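Local structure of ylmH (Streptococcus pneumoniae, 2FPH) at residues Phe6-Glu9 against Asp10-Phe13; Lys16-Glu19 against Trp20-Lys23; His39-Lys42 against Leu43-Leu47. The protein probably takes part in cell division and may bind nucleic acid, its C-terminal part being related to RNA-binding domains of the RRM clan. One frame throughout, in Å; residues are numbered along the deposited sequence.

Contact 1 (Phe6-Glu9 against Asp10-Phe13); sequences FSIE and DRPF
D10 reaches S7 because its chi1 of -62° lays CG beside its own backbone N, folding the carboxylate back over the preceding turn. S7, with a chi1 of 79°, holds OG between its N and its carbonyl carbon, on the side where D10 arrives. The result is a capping box with one weak limb. S7 N donates to D10 OD2 at 2.9 Å, meeting the oxygen from above the carboxylate plane. The return limb, D10 N to S7 OG at 3.3 Å, is weak; the stronger bond of D10 N goes to S7 O, at 3.1 Å, and closes the turn. The F6 ring stands almost perpendicular to the carboxylate, the two planes 89° apart, and presents its edge to OD2, which lies 4.0 Å from F6 CD1. The carboxylate is buried, and its other oxygen, OD1, is hydrogen-bonded to H39 NE2; a negative group at the start of a helix would probably also be stabilised by the helix dipole.

One residue further along, R11 N gives I8 O a nearly straight bond of 3.1 Å. P12 has no N-H with which to take up this carbonyl from the next position. The aliphatic part of R11 also runs past this oxygen, CG at 3.2 Å from I8 O, and the side chains of I8 and R11 lie side by side, pointing the same way. Beyond them, E9 O and F13 N are joined through a water, 2.6 Å from E9 O, that replaces a direct bond of the first turn.

All this forms the entry to helix 11-27 at the surface of the protein. Helix 38-50 lies alongside, with F6 resting on L43 and I46, D10 on L43, and F13 on Q40.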
loop_
_atom_site.group_PDB
_atom_site.type_symbol
_atom_site.label_atom_id
_atom_site.label_comp_id
_atom_site.label_asym_id
_atom_site.label_seq_id
_atom_site.Cartn_x
_atom_site.Cartn_y
_atom_site.Cartn_z
ATOM N N PHE A 6 0.911 -0.455 -23.835
ATOM C CA PHE A 6 -0.136 0.082 -22.991
ATOM C C PHE A 6 -1.467 0.045 -23.722
ATOM O O PHE A 6 -1.533 -0.140 -24.962
ATOM C CB PHE A 6 0.184 1.507 -22.599
ATOM C CG PHE A 6 1.512 1.677 -21.903
ATOM C CD1 PHE A 6 1.815 0.924 -20.776
ATOM C CD2 PHE A 6 2.392 2.609 -22.330
ATOM C CE1 PHE A 6 3.009 1.105 -20.143
ATOM C CE2 PHE A 6 3.608 2.786 -21.705
ATOM C CZ PHE A 6 3.898 2.021 -20.576
ATOM N N SER A 7 -2.504 0.260 -22.943
ATOM C CA SER A 7 -3.891 0.238 -23.367
ATOM C C SER A 7 -4.540 1.574 -23.006
ATOM O O SER A 7 -3.999 2.373 -22.257
ATOM C CB SER A 7 -4.576 -0.907 -22.675
ATOM O OG SER A 7 -4.900 -0.552 -21.362
ATOM N N ILE A 8 -5.677 1.854 -23.630
ATOM C CA ILE A 8 -6.431 3.069 -23.307
ATOM C C ILE A 8 -6.805 3.099 -21.810
ATOM O O ILE A 8 -6.741 4.183 -21.178
ATOM C CB ILE A 8 -7.708 3.162 -24.208
ATOM C CG1 ILE A 8 -7.299 3.372 -25.667
ATOM C CG2 ILE A 8 -8.625 4.281 -23.760
ATOM C CD1 ILE A 8 -8.351 2.804 -26.656
ATOM N N GLU A 9 -7.091 1.922 -21.255
ATOM C CA GLU A 9 -7.513 1.766 -19.867
ATOM C C GLU A 9 -6.364 2.269 -18.957
ATOM O O GLU A 9 -6.589 2.744 -17.859
ATOM C CB GLU A 9 -7.838 0.325 -19.491
ATOM C CG GLU A 9 -9.218 -0.207 -19.858
ATOM C CD GLU A 9 -9.487 -1.654 -19.395
ATOM O OE1 GLU A 9 -8.758 -2.285 -18.549
ATOM O OE2 GLU A 9 -10.489 -2.210 -19.883
ATOM N N ASP A 10 -5.139 2.131 -19.433
ATOM C CA ASP A 10 -3.962 2.482 -18.589
ATOM C C ASP A 10 -3.738 3.979 -18.465
ATOM O O ASP A 10 -2.964 4.411 -17.608
ATOM C CB ASP A 10 -2.680 1.885 -19.162
ATOM C CG ASP A 10 -2.666 0.374 -19.228
ATOM O OD1 ASP A 10 -3.253 -0.326 -18.371
ATOM O OD2 ASP A 10 -1.964 -0.194 -20.113
ATOM N N ARG A 11 -4.347 4.803 -19.319
ATOM C CA ARG A 11 -3.946 6.206 -19.441
ATOM C C ARG A 11 -4.096 7.011 -18.188
ATOM O O ARG A 11 -3.151 7.707 -17.830
ATOM C CB ARG A 11 -4.530 6.935 -20.670
ATOM C CG ARG A 11 -4.314 6.161 -21.956
ATOM C CD ARG A 11 -5.297 6.599 -23.024
ATOM N NE ARG A 11 -4.946 7.945 -23.466
ATOM C CZ ARG A 11 -5.671 8.692 -24.283
ATOM N NH1 ARG A 11 -6.898 8.318 -24.663
ATOM N NH2 ARG A 11 -5.188 9.874 -24.657
ATOM N N PRO A 12 -5.195 6.914 -17.465
ATOM C CA PRO A 12 -5.311 7.666 -16.193
ATOM C C PRO A 12 -4.181 7.388 -15.195
ATOM O O PRO A 12 -3.611 8.338 -14.629
ATOM C CB PRO A 12 -6.666 7.272 -15.687
ATOM C CG PRO A 12 -7.380 6.902 -16.867
ATOM C CD PRO A 12 -6.454 6.195 -17.790
ATOM N N PHE A 13 -3.830 6.108 -15.028
ATOM C CA PHE A 13 -2.739 5.749 -14.125
ATOM C C PHE A 13 -1.431 6.254 -14.677
ATOM O O PHE A 13 -0.547 6.730 -13.917
ATOM C CB PHE A 13 -2.656 4.252 -13.891
ATOM C CG PHE A 13 -1.603 3.916 -12.888
ATOM C CD1 PHE A 13 -1.801 4.255 -11.569
ATOM C CD2 PHE A 13 -0.403 3.480 -13.291
ATOM C CE1 PHE A 13 -0.769 4.114 -10.667
ATOM C CE2 PHE A 13 0.603 3.258 -12.377
ATOM C CZ PHE A 13 0.355 3.590 -11.060
HETATM O O HOH W 1 -5.579 3.552 -15.583
#

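Contact 2 (Lys16-Glu19 against Trp20-Lys23); sequences KGME and WIKK
One face of the W20 indole carries the backbone oxygen of K16, which sits 3.4 Å above the ring plane, offset toward the rim and nearest CG. The six-membered part of the indole also meets G17, whose CA approaches CE3 obliquely at 4.0 Å. Outside the two segments the same aromatic group stacks with F31. A chi1 of -64°, which keeps CG beside the W20 nitrogen, turns the indole back along the helix onto the preceding turn. K16 O therefore serves twice, as the acceptor for W20 N at 3.0 Å and as the polar atom laid against the ring.

The same use of carbonyl oxygens recurs one residue on. G17 O takes the N-H of I21 at 2.9 Å, while I21 CG1 lies 3.4 Å from that oxygen. I21 then extends so that its CD1 makes a loose apolar contact with M18 SD. The regular alpha-helical pattern continues as K22 N bonds to M18 O and K23 N to E19 O. K23 is bent sharply, its chi2 of -10° close to eclipsed, and this wraps both CG and CD around E19 O, the latter at 3.4 Å.

These two turns belong to the middle of helix 11-27, whose inner side rests on helix 38-50: W20 lies on L44, and both M18 and I21 lie on L47. Loops add T33 and P34 against the indole, Y51 against M18 and L53 against I21. Because F31 belongs to strand 31-32, the helix meets an outer strand of the three-stranded sheet as well as its connections.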
loop_
_atom_site.group_PDB
_atom_site.type_symbol
_atom_site.label_atom_id
_atom_site.label_comp_id
_atom_site.label_asym_id
_atom_site.label_seq_id
_atom_site.Cartn_x
_atom_site.Cartn_y
_atom_site.Cartn_z
ATOM N N LYS A 16 -0.777 9.779 -13.898
ATOM C CA LYS A 16 -0.328 9.961 -12.510
ATOM C C LYS A 16 1.131 9.557 -12.383
ATOM O O LYS A 16 1.969 10.185 -11.670
ATOM C CB LYS A 16 -1.160 9.115 -11.515
ATOM C CG LYS A 16 -2.634 9.484 -11.337
ATOM C CD LYS A 16 -3.252 8.520 -10.283
ATOM C CE LYS A 16 -4.612 8.994 -9.747
ATOM N NZ LYS A 16 -4.442 9.901 -8.574
ATOM N N GLY A 17 1.480 8.474 -13.058
ATOM C CA GLY A 17 2.850 7.950 -13.025
ATOM C C GLY A 17 3.852 8.957 -13.548
ATOM O O GLY A 17 4.939 9.129 -12.977
ATOM N N MET A 18 3.485 9.657 -14.609
ATOM C CA MET A 18 4.330 10.704 -15.191
ATOM C C MET A 18 4.504 11.899 -14.276
ATOM O O MET A 18 5.652 12.458 -14.173
ATOM C CB MET A 18 3.790 11.139 -16.593
ATOM C CG MET A 18 3.942 10.137 -17.657
ATOM S SD MET A 18 5.563 9.422 -17.942
ATOM C CE MET A 18 6.392 10.909 -18.259
ATOM N N GLU A 19 3.476 12.195 -13.493
ATOM C CA GLU A 19 3.551 13.245 -12.440
ATOM C C GLU A 19 4.532 12.861 -11.372
ATOM O O GLU A 19 5.364 13.684 -10.922
ATOM C CB GLU A 19 2.140 13.635 -11.858
ATOM C CG GLU A 19 1.200 14.117 -12.978
ATOM C CD GLU A 19 -0.287 14.223 -12.636
ATOM O OE1 GLU A 19 -0.836 13.408 -11.845
ATOM O OE2 GLU A 19 -0.928 15.139 -13.201
ATOM N N TRP A 20 4.498 11.593 -10.966
ATOM C CA TRP A 20 5.429 11.112 -9.942
ATOM C C TRP A 20 6.867 11.138 -10.450
ATOM O O TRP A 20 7.776 11.525 -9.717
ATOM C CB TRP A 20 5.058 9.717 -9.480
ATOM C CG TRP A 20 3.706 9.675 -8.782
ATOM C CD1 TRP A 20 3.013 10.712 -8.215
ATOM C CD2 TRP A 20 2.865 8.538 -8.676
ATOM N NE1 TRP A 20 1.801 10.282 -7.710
ATOM C CE2 TRP A 20 1.686 8.938 -7.980
ATOM C CE3 TRP A 20 2.989 7.205 -9.078
ATOM C CZ2 TRP A 20 0.652 8.044 -7.696
ATOM C CZ3 TRP A 20 1.928 6.296 -8.749
ATOM C CH2 TRP A 20 0.810 6.735 -8.112
ATOM N N ILE A 21 7.064 10.690 -11.666
ATOM C CA ILE A 21 8.401 10.757 -12.283
ATOM C C ILE A 21 8.919 12.184 -12.341
ATOM O O ILE A 21 10.033 12.418 -11.915
ATOM C CB ILE A 21 8.352 10.108 -13.651
ATOM C CG1 ILE A 21 8.272 8.583 -13.466
ATOM C CG2 ILE A 21 9.524 10.465 -14.520
ATOM C CD1 ILE A 21 7.992 7.912 -14.667
ATOM N N LYS A 22 8.065 13.139 -12.749
ATOM C CA LYS A 22 8.442 14.565 -12.752
ATOM C C LYS A 22 8.816 15.083 -11.364
ATOM O O LYS A 22 9.722 15.861 -11.263
ATOM C CB LYS A 22 7.334 15.425 -13.352
ATOM C CG LYS A 22 7.404 16.992 -13.094
ATOM C CD LYS A 22 7.904 17.787 -14.276
ATOM C CE LYS A 22 7.960 19.336 -13.971
ATOM N NZ LYS A 22 7.333 20.215 -15.062
ATOM N N LYS A 23 8.129 14.654 -10.306
ATOM C CA LYS A 23 8.485 15.028 -8.948
ATOM C C LYS A 23 9.928 14.637 -8.629
ATOM O O LYS A 23 10.663 15.383 -7.950
ATOM C CB LYS A 23 7.581 14.312 -7.928
ATOM C CG LYS A 23 6.152 14.772 -7.775
ATOM C CD LYS A 23 5.741 16.044 -8.461
ATOM C CE LYS A 23 5.170 17.065 -7.419
ATOM N NZ LYS A 23 4.323 18.167 -8.025
#

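Contact 3 (His39-Lys42 against Leu43-Leu47); sequences HQEK and LLKIL
H39 and L43 cross at a slant, the imidazole being met by both methyl groups of the leucine. L43 CD1 and CD2 each lie 3.8 Å from H39 NE2, and L43 CD2 also approaches H39 CD2, so the branched end straddles the nitrogen. H39 can reach it because its CG is anti to the backbone N (chi1 -178°), which sends the ring alongside the next turn. NE2 has its polar partner in D10, and the leucine methyls pack about that polar end.

E41 and K45 are arranged differently: they run side by side and point the same way. E41 CG lies 3.7 Å from K45 CE, so the contact is between methylene groups. The charged ends are 4.5 Å apart, OE2 to NZ, too far for a salt bridge though probably still attractive. OE2 is instead hydrogen-bonded to S57 OG, and NZ has a long, weak ion pair with E60.

Both pairs are four residues apart on helix 38-50 of the N-terminal YlmH region, which packs against both helix 11-27 and the three-stranded antiparallel sheet. L44 packs on V69 and L71 of that sheet and also on W20, while L43 meets F13 and L47 meets L14. Regular alpha-helical bonds hold the spacing, from L43 N to H39 O at 3.1 Å through K45 N to E41 O at 3.0 Å. K45 CG folds within 3.3 Å of E41 O, and I46 CG1 leans on K42 O at 3.4 Å.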
loop_
_atom_site.group_PDB
_atom_site.type_symbol
_atom_site.label_atom_id
_atom_site.label_comp_id
_atom_site.label_asym_id
_atom_site.label_seq_id
_atom_site.Cartn_x
_atom_site.Cartn_y
_atom_site.Cartn_z
ATOM N N HIS A 39 -1.036 -4.592 -11.453
ATOM C CA HIS A 39 -0.982 -4.083 -12.801
ATOM C C HIS A 39 -0.382 -2.695 -12.876
ATOM O O HIS A 39 0.454 -2.464 -13.702
ATOM C CB HIS A 39 -2.336 -4.007 -13.427
ATOM C CG HIS A 39 -2.274 -3.515 -14.835
ATOM N ND1 HIS A 39 -1.807 -4.298 -15.866
ATOM C CD2 HIS A 39 -2.685 -2.348 -15.397
ATOM C CE1 HIS A 39 -1.882 -3.620 -17.001
ATOM N NE2 HIS A 39 -2.413 -2.435 -16.746
ATOM N N GLN A 40 -0.760 -1.863 -11.915
ATOM C CA GLN A 40 -0.220 -0.512 -11.759
ATOM C C GLN A 40 1.236 -0.528 -11.413
ATOM O O GLN A 40 2.016 0.302 -11.955
ATOM C CB GLN A 40 -1.013 0.250 -10.732
ATOM C CG GLN A 40 -2.434 0.541 -11.208
ATOM C CD GLN A 40 -3.374 1.031 -10.156
ATOM O OE1 GLN A 40 -3.160 0.823 -8.960
ATOM N NE2 GLN A 40 -4.513 1.615 -10.612
ATOM N N GLU A 41 1.657 -1.440 -10.538
ATOM C CA GLU A 41 3.093 -1.641 -10.298
ATOM C C GLU A 41 3.871 -1.957 -11.558
ATOM O O GLU A 41 4.979 -1.436 -11.748
ATOM C CB GLU A 41 3.266 -2.761 -9.240
ATOM C CG GLU A 41 4.665 -3.255 -8.863
ATOM C CD GLU A 41 4.646 -4.564 -8.047
ATOM O OE1 GLU A 41 3.642 -5.329 -8.109
ATOM O OE2 GLU A 41 5.668 -4.856 -7.349
ATOM N N LYS A 42 3.323 -2.822 -12.424
ATOM C CA LYS A 42 4.006 -3.175 -13.647
ATOM C C LYS A 42 4.110 -1.972 -14.588
ATOM O O LYS A 42 5.173 -1.734 -15.119
ATOM C CB LYS A 42 3.296 -4.343 -14.346
ATOM C CG LYS A 42 3.518 -5.657 -13.701
ATOM C CD LYS A 42 3.069 -6.848 -14.602
ATOM C CE LYS A 42 1.584 -7.056 -14.659
ATOM N NZ LYS A 42 1.053 -7.867 -13.492
ATOM N N LEU A 43 3.058 -1.151 -14.656
ATOM C CA LEU A 43 3.054 0.061 -15.497
ATOM C C LEU A 43 4.084 1.030 -15.030
ATOM O O LEU A 43 4.823 1.553 -15.842
ATOM C CB LEU A 43 1.718 0.729 -15.412
ATOM C CG LEU A 43 0.650 0.608 -16.495
ATOM C CD1 LEU A 43 0.790 -0.579 -17.524
ATOM C CD2 LEU A 43 -0.714 0.930 -16.003
ATOM N N LEU A 44 4.176 1.229 -13.708
ATOM C CA LEU A 44 5.097 2.249 -13.195
ATOM C C LEU A 44 6.550 1.761 -13.414
ATOM O O LEU A 44 7.424 2.534 -13.747
ATOM C CB LEU A 44 4.770 2.521 -11.743
ATOM C CG LEU A 44 4.942 3.898 -11.121
ATOM C CD1 LEU A 44 5.235 3.798 -9.608
ATOM C CD2 LEU A 44 5.636 5.023 -11.874
ATOM N N LYS A 45 6.831 0.481 -13.189
ATOM C CA LYS A 45 8.146 -0.086 -13.493
ATOM C C LYS A 45 8.597 0.157 -14.959
ATOM O O LYS A 45 9.732 0.534 -15.187
ATOM C CB LYS A 45 8.147 -1.589 -13.193
ATOM C CG LYS A 45 8.251 -1.880 -11.702
ATOM C CD LYS A 45 7.902 -3.297 -11.383
ATOM C CE LYS A 45 8.223 -3.709 -9.931
ATOM N NZ LYS A 45 9.188 -2.816 -9.255
ATOM N N ILE A 46 7.674 0.023 -15.888
ATOM C CA ILE A 46 7.939 0.330 -17.304
ATOM C C ILE A 46 8.282 1.838 -17.541
ATOM O O ILE A 46 9.349 2.189 -18.119
ATOM C CB ILE A 46 6.814 -0.088 -18.205
ATOM C CG1 ILE A 46 6.628 -1.622 -18.198
ATOM C CG2 ILE A 46 7.100 0.335 -19.613
ATOM C CD1 ILE A 46 5.224 -1.998 -18.714
ATOM N N LEU A 47 7.434 2.700 -16.979
ATOM C CA LEU A 47 7.670 4.163 -17.084
ATOM C C LEU A 47 9.022 4.522 -16.463
ATOM O O LEU A 47 9.786 5.267 -17.038
ATOM C CB LEU A 47 6.528 4.928 -16.418
ATOM C CG LEU A 47 5.532 5.846 -17.128
ATOM C CD1 LEU A 47 5.241 5.478 -18.589
ATOM C CD2 LEU A 47 4.299 6.064 -16.311
#

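Contacts 1, 2 and 3 follow one another along the chain without overlap, on the same side of its centre. The first two share helix 11-27, their centres about 15 Å apart, and touch where F13 meets W20. Contact 3 lies on helix 38-50, with its centre about 11 Å from that of contact 1 and 12 Å from that of contact 2. D10 and H39 join contacts 1 and 3, tying the second helix to the turn leading into the first, while L47 settles against M18, G17 and I21. Together they describe one helix pair of the N-terminal YlmH region, whereas the five-stranded sheet belongs to the later, putative RNA-binding part of the chain.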